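Local structure of glycoside hydrolase family protein (Novosphingobium sp. PP1Y, 6Q2F) at residues A118-A121 with D122-D125; V540-R543 with E544-D547; T611-R614 with D615-P618; G628-S631 with V632-Y636. The protein probably cleaves alpha-L-rhamnose residues from rhamnosylated glycosides, acting as a large multidomain alpha-L-rhamnosidase. All coordinates share one frame; numbering follows the deposited sequence.

Contact 1: A118-A121 with D122-D125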
loop_
_atom_site.group_PDB
_atom_site.type_symbol
_atom_site.label_atom_id
_atom_site.label_comp_id
_atom_site.label_asym_id
_atom_site.label_seq_id
_atom_site.Cartn_x
_atom_site.Cartn_y
_atom_site.Cartn_z
ATOM N N ALA A 118 25.296 11.114 -7.218
ATOM C CA ALA A 118 25.289 11.527 -5.822
ATOM C C ALA A 118 25.901 12.913 -5.673
ATOM O O ALA A 118 25.415 13.736 -4.891
ATOM C CB ALA A 118 26.032 10.496 -4.965
ATOM N N HIS A 119 26.969 13.194 -6.432
ATOM C CA HIS A 119 27.603 14.503 -6.336
ATOM C C HIS A 119 26.720 15.584 -6.937
ATOM O O HIS A 119 26.715 16.724 -6.460
ATOM C CB HIS A 119 28.971 14.483 -7.017
ATOM C CG HIS A 119 30.067 13.980 -6.128
ATOM N ND1 HIS A 119 30.594 14.731 -5.098
ATOM C CD2 HIS A 119 30.711 12.786 -6.091
ATOM C CE1 HIS A 119 31.525 14.028 -4.476
ATOM N NE2 HIS A 119 31.629 12.852 -5.070
ATOM N N GLU A 120 25.978 15.246 -7.992
ATOM C CA GLU A 120 25.075 16.219 -8.592
ATOM C C GLU A 120 23.915 16.517 -7.663
ATOM O O GLU A 120 23.477 17.669 -7.568
ATOM C CB GLU A 120 24.557 15.713 -9.939
ATOM C CG GLU A 120 25.583 15.792 -11.063
ATOM C CD GLU A 120 25.909 17.221 -11.449
ATOM O OE1 GLU A 120 25.098 17.847 -12.170
ATOM O OE2 GLU A 120 26.974 17.718 -11.024
ATOM N N ALA A 121 23.384 15.495 -6.985
ATOM C CA ALA A 121 22.309 15.754 -6.031
ATOM C C ALA A 121 22.819 16.612 -4.883
ATOM O O ALA A 121 22.156 17.563 -4.464
ATOM C CB ALA A 121 21.729 14.441 -5.506
ATOM N N ASP A 122 24.014 16.296 -4.371
ATOM C CA ASP A 122 24.626 17.141 -3.357
ATOM C C ASP A 122 24.785 18.568 -3.872
ATOM O O ASP A 122 24.374 19.523 -3.211
ATOM C CB ASP A 122 25.972 16.553 -2.949
ATOM C CG ASP A 122 26.690 17.398 -1.919
ATOM O OD1 ASP A 122 26.231 17.429 -0.749
ATOM O OD2 ASP A 122 27.711 18.019 -2.273
ATOM N N ARG A 123 25.376 18.727 -5.060
ATOM C CA ARG A 123 25.604 20.060 -5.613
ATOM C C ARG A 123 24.289 20.812 -5.821
ATOM O O ARG A 123 24.202 22.016 -5.554
ATOM C CB ARG A 123 26.357 19.946 -6.933
ATOM C CG ARG A 123 26.484 21.251 -7.689
ATOM C CD ARG A 123 27.345 21.079 -8.944
ATOM N NE ARG A 123 26.605 20.450 -10.038
ATOM C CZ ARG A 123 25.739 21.093 -10.816
ATOM N NH1 ARG A 123 25.505 22.393 -10.624
ATOM N NH2 ARG A 123 25.098 20.439 -11.784
ATOM N N LEU A 124 23.260 20.120 -6.295
ATOM C CA LEU A 124 21.991 20.732 -6.646
ATOM C C LEU A 124 20.999 20.765 -5.490
ATOM O O LEU A 124 19.883 21.265 -5.667
ATOM C CB LEU A 124 21.379 19.993 -7.840
ATOM C CG LEU A 124 22.187 20.190 -9.119
ATOM C CD1 LEU A 124 21.642 19.359 -10.281
ATOM C CD2 LEU A 124 22.183 21.676 -9.478
ATOM N N ASP A 125 21.375 20.256 -4.318
ATOM C CA ASP A 125 20.512 20.265 -3.140
ATOM C C ASP A 125 19.219 19.482 -3.387
ATOM O O ASP A 125 18.116 19.941 -3.103
ATOM C CB ASP A 125 20.208 21.697 -2.673
ATOM C CG ASP A 125 19.553 21.725 -1.305
ATOM O OD1 ASP A 125 19.551 20.663 -0.643
ATOM O OD2 ASP A 125 19.040 22.785 -0.893
HETATM O O HOH W 1 29.316 17.505 -4.436
#
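Glu120 and Arg123, neighbours across one helical turn, run side by side, and the carboxylate meets the guanidinium along the edge that carries NE. Arg123 NH2 reaches Glu120 OE1 at 2.6 Å on the syn side, while Arg123 NE donates to Glu120 OE2 at 2.9 Å from above the carboxylate plane. Both oxygens stay near the guanidinium plane, although the two flat groups are turned 37° against each other. The bend in the arginine chain at chi3 (78°) brings this edge round to the acid. Glu120 OE2 also pairs with Arg72 of helix 68-81, so two arginines share one buried carboxylate and would be expected to stabilise its charge. Asp122 is held differently: its CB rests 3.5 Å from Ala118 O, and its OD2 accepts at 2.7 Å from a water that also lies 3.1 Å from His119 ND1, in the imidazole plane. OD2 also forms a salt bridge with Arg495. Ala121, between the two acids, turns its methyl onto Leu128 of strand 127-131. Asp125, with positive phi, belongs to a Schellman motif, a common C-terminal turn of helices, here on the way to strand 127-131 in a beta-alpha-beta crossover of the barrel.

Contact 2: V540-R543 with E544-D547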
loop_
_atom_site.group_PDB
_atom_site.type_symbol
_atom_site.label_atom_id
_atom_site.label_comp_id
_atom_site.label_asym_id
_atom_site.label_seq_id
_atom_site.Cartn_x
_atom_site.Cartn_y
_atom_site.Cartn_z
ATOM N N VAL A 540 -3.868 -30.297 18.456
ATOM C CA VAL A 540 -3.383 -30.315 19.828
ATOM C C VAL A 540 -4.445 -29.648 20.682
ATOM O O VAL A 540 -4.859 -28.523 20.384
ATOM C CB VAL A 540 -2.026 -29.597 19.969
ATOM C CG1 VAL A 540 -1.489 -29.730 21.396
ATOM C CG2 VAL A 540 -1.030 -30.149 18.963
ATOM N N GLY A 541 -4.891 -30.340 21.732
ATOM C CA GLY A 541 -5.987 -29.838 22.547
ATOM C C GLY A 541 -7.241 -29.669 21.706
ATOM O O GLY A 541 -7.442 -30.349 20.691
ATOM N N THR A 542 -8.101 -28.748 22.130
ATOM C CA THR A 542 -9.317 -28.477 21.378
ATOM C C THR A 542 -8.982 -27.719 20.100
ATOM O O THR A 542 -7.909 -27.127 19.966
ATOM C CB THR A 542 -10.296 -27.660 22.217
ATOM O OG1 THR A 542 -9.765 -26.345 22.405
ATOM C CG2 THR A 542 -10.490 -28.313 23.598
ATOM N N ARG A 543 -9.923 -27.733 19.151
ATOM C CA ARG A 543 -9.738 -26.950 17.930
ATOM C C ARG A 543 -9.486 -25.489 18.251
ATOM O O ARG A 543 -8.686 -24.824 17.581
ATOM C CB ARG A 543 -10.958 -27.075 17.010
ATOM C CG ARG A 543 -11.166 -28.444 16.385
ATOM C CD ARG A 543 -12.233 -28.365 15.288
ATOM N NE ARG A 543 -12.520 -29.679 14.721
ATOM C CZ ARG A 543 -11.757 -30.275 13.813
ATOM N NH1 ARG A 543 -10.664 -29.667 13.366
ATOM N NH2 ARG A 543 -12.083 -31.479 13.354
ATOM N N GLU A 544 -10.167 -24.967 19.271
ATOM C CA GLU A 544 -10.011 -23.560 19.614
ATOM C C GLU A 544 -8.612 -23.279 20.148
ATOM O O GLU A 544 -7.996 -22.271 19.789
ATOM C CB GLU A 544 -11.085 -23.143 20.621
ATOM C CG GLU A 544 -11.094 -21.639 20.974
ATOM C CD GLU A 544 -11.274 -20.712 19.768
ATOM O OE1 GLU A 544 -11.903 -21.113 18.765
ATOM O OE2 GLU A 544 -10.778 -19.568 19.827
ATOM N N GLN A 545 -8.088 -24.167 21.000
ATOM C CA GLN A 545 -6.736 -23.992 21.521
ATOM C C GLN A 545 -5.695 -24.029 20.409
ATOM O O GLN A 545 -4.743 -23.241 20.409
ATOM C CB GLN A 545 -6.435 -25.071 22.552
ATOM C CG GLN A 545 -7.124 -24.910 23.882
ATOM C CD GLN A 545 -6.905 -26.154 24.740
ATOM O OE1 GLN A 545 -7.155 -27.273 24.297
ATOM N NE2 GLN A 545 -6.392 -25.962 25.951
ATOM N N SER A 546 -5.835 -24.960 19.465
ATOM C CA SER A 546 -4.884 -25.000 18.359
ATOM C C SER A 546 -5.049 -23.779 17.473
ATOM O O SER A 546 -4.059 -23.211 17.006
ATOM C CB SER A 546 -5.042 -26.289 17.553
ATOM O OG SER A 546 -4.293 -27.338 18.154
ATOM N N ASP A 547 -6.292 -23.331 17.271
ATOM C CA ASP A 547 -6.513 -22.122 16.481
ATOM C C ASP A 547 -5.920 -20.899 17.171
ATOM O O ASP A 547 -5.372 -20.010 16.506
ATOM C CB ASP A 547 -8.004 -21.922 16.226
ATOM C CG ASP A 547 -8.544 -22.863 15.173
ATOM O OD1 ASP A 547 -7.729 -23.473 14.447
ATOM O OD2 ASP A 547 -9.780 -22.987 15.060
HETATM O O HOH W 2 -7.516 -25.976 15.380
#
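Thr542 and Gln545 hold each other twice in opposite directions, and in this capping box the reciprocal acceptor is the amide oxygen of a glutamine. Thr542 is the N-cap of helix 543-575. Its OG1 accepts from Gln545 N at 3.1 Å, and its own backbone N donates to Gln545 OE1 at 2.8 Å, nearly straight (165°) and in the plane of the amide carbonyl. The threonine hydroxyl sits between its backbone N and carbonyl carbon (chi1 69°), which turns it inward to the first turn of the helix. The glutamine chain, extended beyond CG, slants across the threonine side chain, with Gln545 CG 3.3 Å from Thr542 OG1, and carries the amide back to the N-cap. Gly541, at positive phi, brings its CA within 3.3 Å of Gln545 OE1, a close fit of backbone against the amide. A second side chain secures the incoming loop: from the next residue along the helix, Ser546 OG donates to Val540 O at 2.6 Å on a carbonyl lone pair. Arg543 leads its guanidinium away to Asp402 and Ser319. Asp547, salt-bridged to Lys385, donates its N to Arg543 O, and a water bridges the same oxygen to Asp547 OD1, donating at 2.7 Å to each.

Contact 3: T611-R614 with D615-P618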
loop_
_atom_site.group_PDB
_atom_site.type_symbol
_atom_site.label_atom_id
_atom_site.label_comp_id
_atom_site.label_asym_id
_atom_site.label_seq_id
_atom_site.Cartn_x
_atom_site.Cartn_y
_atom_site.Cartn_z
ATOM N N THR A 611 -3.376 6.150 -10.455
ATOM C CA THR A 611 -4.414 6.863 -11.173
ATOM C C THR A 611 -5.605 5.937 -11.389
ATOM O O THR A 611 -5.483 4.707 -11.403
ATOM C CB THR A 611 -3.891 7.376 -12.507
ATOM O OG1 THR A 611 -3.650 6.268 -13.375
ATOM C CG2 THR A 611 -2.588 8.162 -12.276
ATOM N N PHE A 612 -6.775 6.546 -11.542
ATOM C CA PHE A 612 -7.998 5.775 -11.699
ATOM C C PHE A 612 -8.997 6.595 -12.503
ATOM O O PHE A 612 -8.992 7.830 -12.449
ATOM C CB PHE A 612 -8.593 5.400 -10.339
ATOM C CG PHE A 612 -8.887 6.594 -9.462
ATOM C CD1 PHE A 612 -7.907 7.112 -8.631
ATOM C CD2 PHE A 612 -10.140 7.194 -9.470
ATOM C CE1 PHE A 612 -8.165 8.214 -7.834
ATOM C CE2 PHE A 612 -10.420 8.292 -8.658
ATOM C CZ PHE A 612 -9.432 8.808 -7.850
ATOM N N ASN A 613 -9.862 5.898 -13.234
ATOM C CA ASN A 613 -10.994 6.558 -13.875
ATOM C C ASN A 613 -12.003 7.040 -12.837
ATOM O O ASN A 613 -12.295 6.348 -11.854
ATOM C CB ASN A 613 -11.666 5.607 -14.861
ATOM C CG ASN A 613 -10.749 5.242 -16.011
ATOM O OD1 ASN A 613 -10.043 6.099 -16.545
ATOM N ND2 ASN A 613 -10.737 3.967 -16.386
ATOM N N ARG A 614 -12.541 8.241 -13.062
ATOM C CA ARG A 614 -13.499 8.808 -12.120
ATOM C C ARG A 614 -14.685 7.877 -11.919
ATOM O O ARG A 614 -15.164 7.711 -10.793
ATOM C CB ARG A 614 -13.963 10.182 -12.604
ATOM C CG ARG A 614 -14.681 10.976 -11.513
ATOM C CD ARG A 614 -15.233 12.294 -12.027
ATOM N NE ARG A 614 -14.171 13.167 -12.507
ATOM C CZ ARG A 614 -13.696 14.208 -11.828
ATOM N NH1 ARG A 614 -14.192 14.511 -10.630
ATOM N NH2 ARG A 614 -12.727 14.948 -12.351
ATOM N N ASP A 615 -15.160 7.256 -13.004
ATOM C CA ASP A 615 -16.184 6.215 -12.924
ATOM C C ASP A 615 -15.852 5.173 -11.863
ATOM O O ASP A 615 -16.707 4.783 -11.062
ATOM C CB ASP A 615 -16.318 5.509 -14.278
ATOM C CG ASP A 615 -17.145 6.277 -15.256
ATOM O OD1 ASP A 615 -18.028 7.045 -14.810
ATOM O OD2 ASP A 615 -16.924 6.104 -16.476
ATOM N N GLU A 616 -14.612 4.688 -11.868
ATOM C CA GLU A 616 -14.291 3.484 -11.116
ATOM C C GLU A 616 -13.921 3.774 -9.670
ATOM O O GLU A 616 -14.163 2.934 -8.800
ATOM C CB GLU A 616 -13.144 2.741 -11.797
ATOM C CG GLU A 616 -13.258 2.707 -13.302
ATOM C CD GLU A 616 -12.647 1.456 -13.902
ATOM O OE1 GLU A 616 -12.868 0.358 -13.337
ATOM O OE2 GLU A 616 -11.948 1.571 -14.931
ATOM N N GLY A 617 -13.333 4.934 -9.403
ATOM C CA GLY A 617 -12.837 5.258 -8.089
ATOM C C GLY A 617 -11.483 4.630 -7.831
ATOM O O GLY A 617 -11.030 3.738 -8.554
ATOM N N PRO A 618 -10.803 5.097 -6.797
ATOM C CA PRO A 618 -9.466 4.570 -6.498
ATOM C C PRO A 618 -9.524 3.117 -6.053
ATOM O O PRO A 618 -10.565 2.596 -5.653
ATOM C CB PRO A 618 -8.979 5.472 -5.361
ATOM C CG PRO A 618 -10.263 5.863 -4.646
ATOM C CD PRO A 618 -11.285 6.031 -5.764
#
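Phe612 lays one face of its ring over Pro618. Pro618 N lies 3.4 Å above the ring plane, offset toward the rim, and Pro618 CD makes a CH-pi contact 4.0 Å from the centroid of the Phe612 ring, 18° off the normal. The phenyl group gets there because chi1 (57°) sets CG between backbone N and carbonyl carbon, bringing the ring over the returning chain. Between these two residues the backbone makes an alpha-turn in the loop that joins strand 604-610 to helix 620-636 of the (beta/alpha)8 barrel. Asn613 O is gripped by two amides there: Gly617 N at 3.0 Å, nearly in line with the carbonyl, and Glu616 N at 2.9 Å, from well above the carbonyl plane. Gly617, with positive phi, leads the chain out of the turn. Side chains repeat the closure on the solvent side, where Asn613 ND2 donates to Glu616 OE2 at 3.1 Å, using the anti lone pair, with amide and carboxylate nearly coplanar. Helix 657-670 adds Arg662, in a cation-pi contact with Phe612, and Phe663, edge-to-face with it. The guanidinium of Arg614 forms a salt bridge with Asp959.

Contact 4: G628-S631 with V632-Y636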
loop_
_atom_site.group_PDB
_atom_site.type_symbol
_atom_site.label_atom_id
_atom_site.label_comp_id
_atom_site.label_asym_id
_atom_site.label_seq_id
_atom_site.Cartn_x
_atom_site.Cartn_y
_atom_site.Cartn_z
ATOM N N GLY A 628 -3.342 4.345 6.721
ATOM C CA GLY A 628 -2.439 3.720 7.676
ATOM C C GLY A 628 -1.134 4.471 7.796
ATOM O O GLY A 628 -0.650 4.729 8.898
ATOM N N ALA A 629 -0.537 4.829 6.663
ATOM C CA ALA A 629 0.736 5.536 6.724
ATOM C C ALA A 629 0.568 6.898 7.392
ATOM O O ALA A 629 1.423 7.320 8.176
ATOM C CB ALA A 629 1.329 5.688 5.320
ATOM N N ALA A 630 -0.529 7.605 7.088
ATOM C CA ALA A 630 -0.744 8.898 7.724
ATOM C C ALA A 630 -0.932 8.726 9.225
ATOM O O ALA A 630 -0.395 9.510 10.016
ATOM C CB ALA A 630 -1.955 9.609 7.113
ATOM N N SER A 631 -1.670 7.691 9.638
ATOM C CA SER A 631 -1.869 7.450 11.064
ATOM C C SER A 631 -0.540 7.210 11.767
ATOM O O SER A 631 -0.316 7.708 12.873
ATOM C CB SER A 631 -2.814 6.268 11.267
ATOM O OG SER A 631 -4.031 6.472 10.559
ATOM N N VAL A 632 0.364 6.457 11.134
ATOM C CA VAL A 632 1.680 6.223 11.736
ATOM C C VAL A 632 2.369 7.551 12.001
ATOM O O VAL A 632 2.804 7.839 13.128
ATOM C CB VAL A 632 2.545 5.311 10.839
ATOM C CG1 VAL A 632 3.989 5.270 11.375
ATOM C CG2 VAL A 632 1.987 3.897 10.822
ATOM N N ALA A 633 2.453 8.396 10.969
ATOM C CA ALA A 633 3.167 9.660 11.099
ATOM C C ALA A 633 2.542 10.558 12.165
ATOM O O ALA A 633 3.250 11.321 12.822
ATOM C CB ALA A 633 3.204 10.379 9.755
ATOM N N HIS A 634 1.218 10.509 12.320
ATOM C CA HIS A 634 0.572 11.321 13.348
ATOM C C HIS A 634 0.884 10.776 14.738
ATOM O O HIS A 634 1.244 11.533 15.648
ATOM C CB HIS A 634 -0.950 11.366 13.127
ATOM C CG HIS A 634 -1.365 11.878 11.783
ATOM N ND1 HIS A 634 -2.629 11.665 11.274
ATOM C CD2 HIS A 634 -0.696 12.586 10.840
ATOM C CE1 HIS A 634 -2.723 12.213 10.075
ATOM N NE2 HIS A 634 -1.566 12.789 9.793
ATOM N N LEU A 635 0.757 9.465 14.913
ATOM C CA LEU A 635 0.941 8.864 16.226
ATOM C C LEU A 635 2.408 8.818 16.636
ATOM O O LEU A 635 2.741 9.208 17.758
ATOM C CB LEU A 635 0.317 7.469 16.241
ATOM C CG LEU A 635 -1.195 7.639 16.359
ATOM C CD1 LEU A 635 -1.895 6.561 15.604
ATOM C CD2 LEU A 635 -1.605 7.600 17.834
ATOM N N TYR A 636 3.307 8.393 15.741
ATOM C CA TYR A 636 4.699 8.215 16.142
ATOM C C TYR A 636 5.551 9.450 15.897
ATOM O O TYR A 636 6.746 9.425 16.201
ATOM C CB TYR A 636 5.303 6.978 15.447
ATOM C CG TYR A 636 4.673 5.705 15.969
ATOM C CD1 TYR A 636 3.468 5.247 15.447
ATOM C CD2 TYR A 636 5.268 4.974 17.017
ATOM C CE1 TYR A 636 2.874 4.098 15.938
ATOM C CE2 TYR A 636 4.662 3.825 17.530
ATOM C CZ TYR A 636 3.475 3.390 16.983
ATOM O OH TYR A 636 2.863 2.261 17.454
#
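Four successive i to i+4 bonds, from Val632 N to Gly628 O through Leu635 N to Ser631 O, hold residues 628-635 in regular alpha-helix, with lengths between 2.9 and 3.2 Å. The distinctive side chain is His634. With CG beside the backbone N (chi1 -57°), the imidazole lies back over the helix and sets one face on the carbonyl of the preceding turn. Ala630 O lies 3.1 Å from the ring plane, over its centre, and also accepts from His634 N at 3.0 Å, nearly in line with the carbonyl. One oxygen thus meets both the amide and the ring face of the same residue. Ala630 CB comes in next to it, 4.0 Å from His634 CE1. Apolar branches lie against other carbonyls: Val632 CG2 is 3.4 Å from Gly628 O, and Leu635 CD1 is 3.4 Å from Ser631 O. Ser631 OG bonds to Lys627 O in its own helix and to Tyr764 N of strand 762-765, tying the barrel helix to the neighbouring sheet. From the same strand, Asp763 OD1 is hydrogen-bonded to His634 ND1. With an aspartate at its edge and a carbonyl oxygen against one face, the buried imidazole is in surroundings that would tend to stabilise positive charge on the ring.

Contacts 1, 3 and 4 lie in beta-alpha-beta units of the (beta/alpha)8 barrel. Contacts 3 and 4 belong to a single unit, the loop and then the helix between strands 604-610 and 642-649; their centres are 25 Å apart and their nearest atoms about 13 Å. Contact 1 closes a helix of an earlier unit, its centre 30 Å from that of contact 4. Contact 2 starts the long helix 543-575 on the opposite side of the chain's centre from contact 1, 59 Å away between centres. The sodium ion, bound by Asp503, Ser504, Glu583, Glu586 and Glu644, is about 11 Å from the Ala629 side chain of contact 4; Glu644 lies on strand 642-649, which follows that helix.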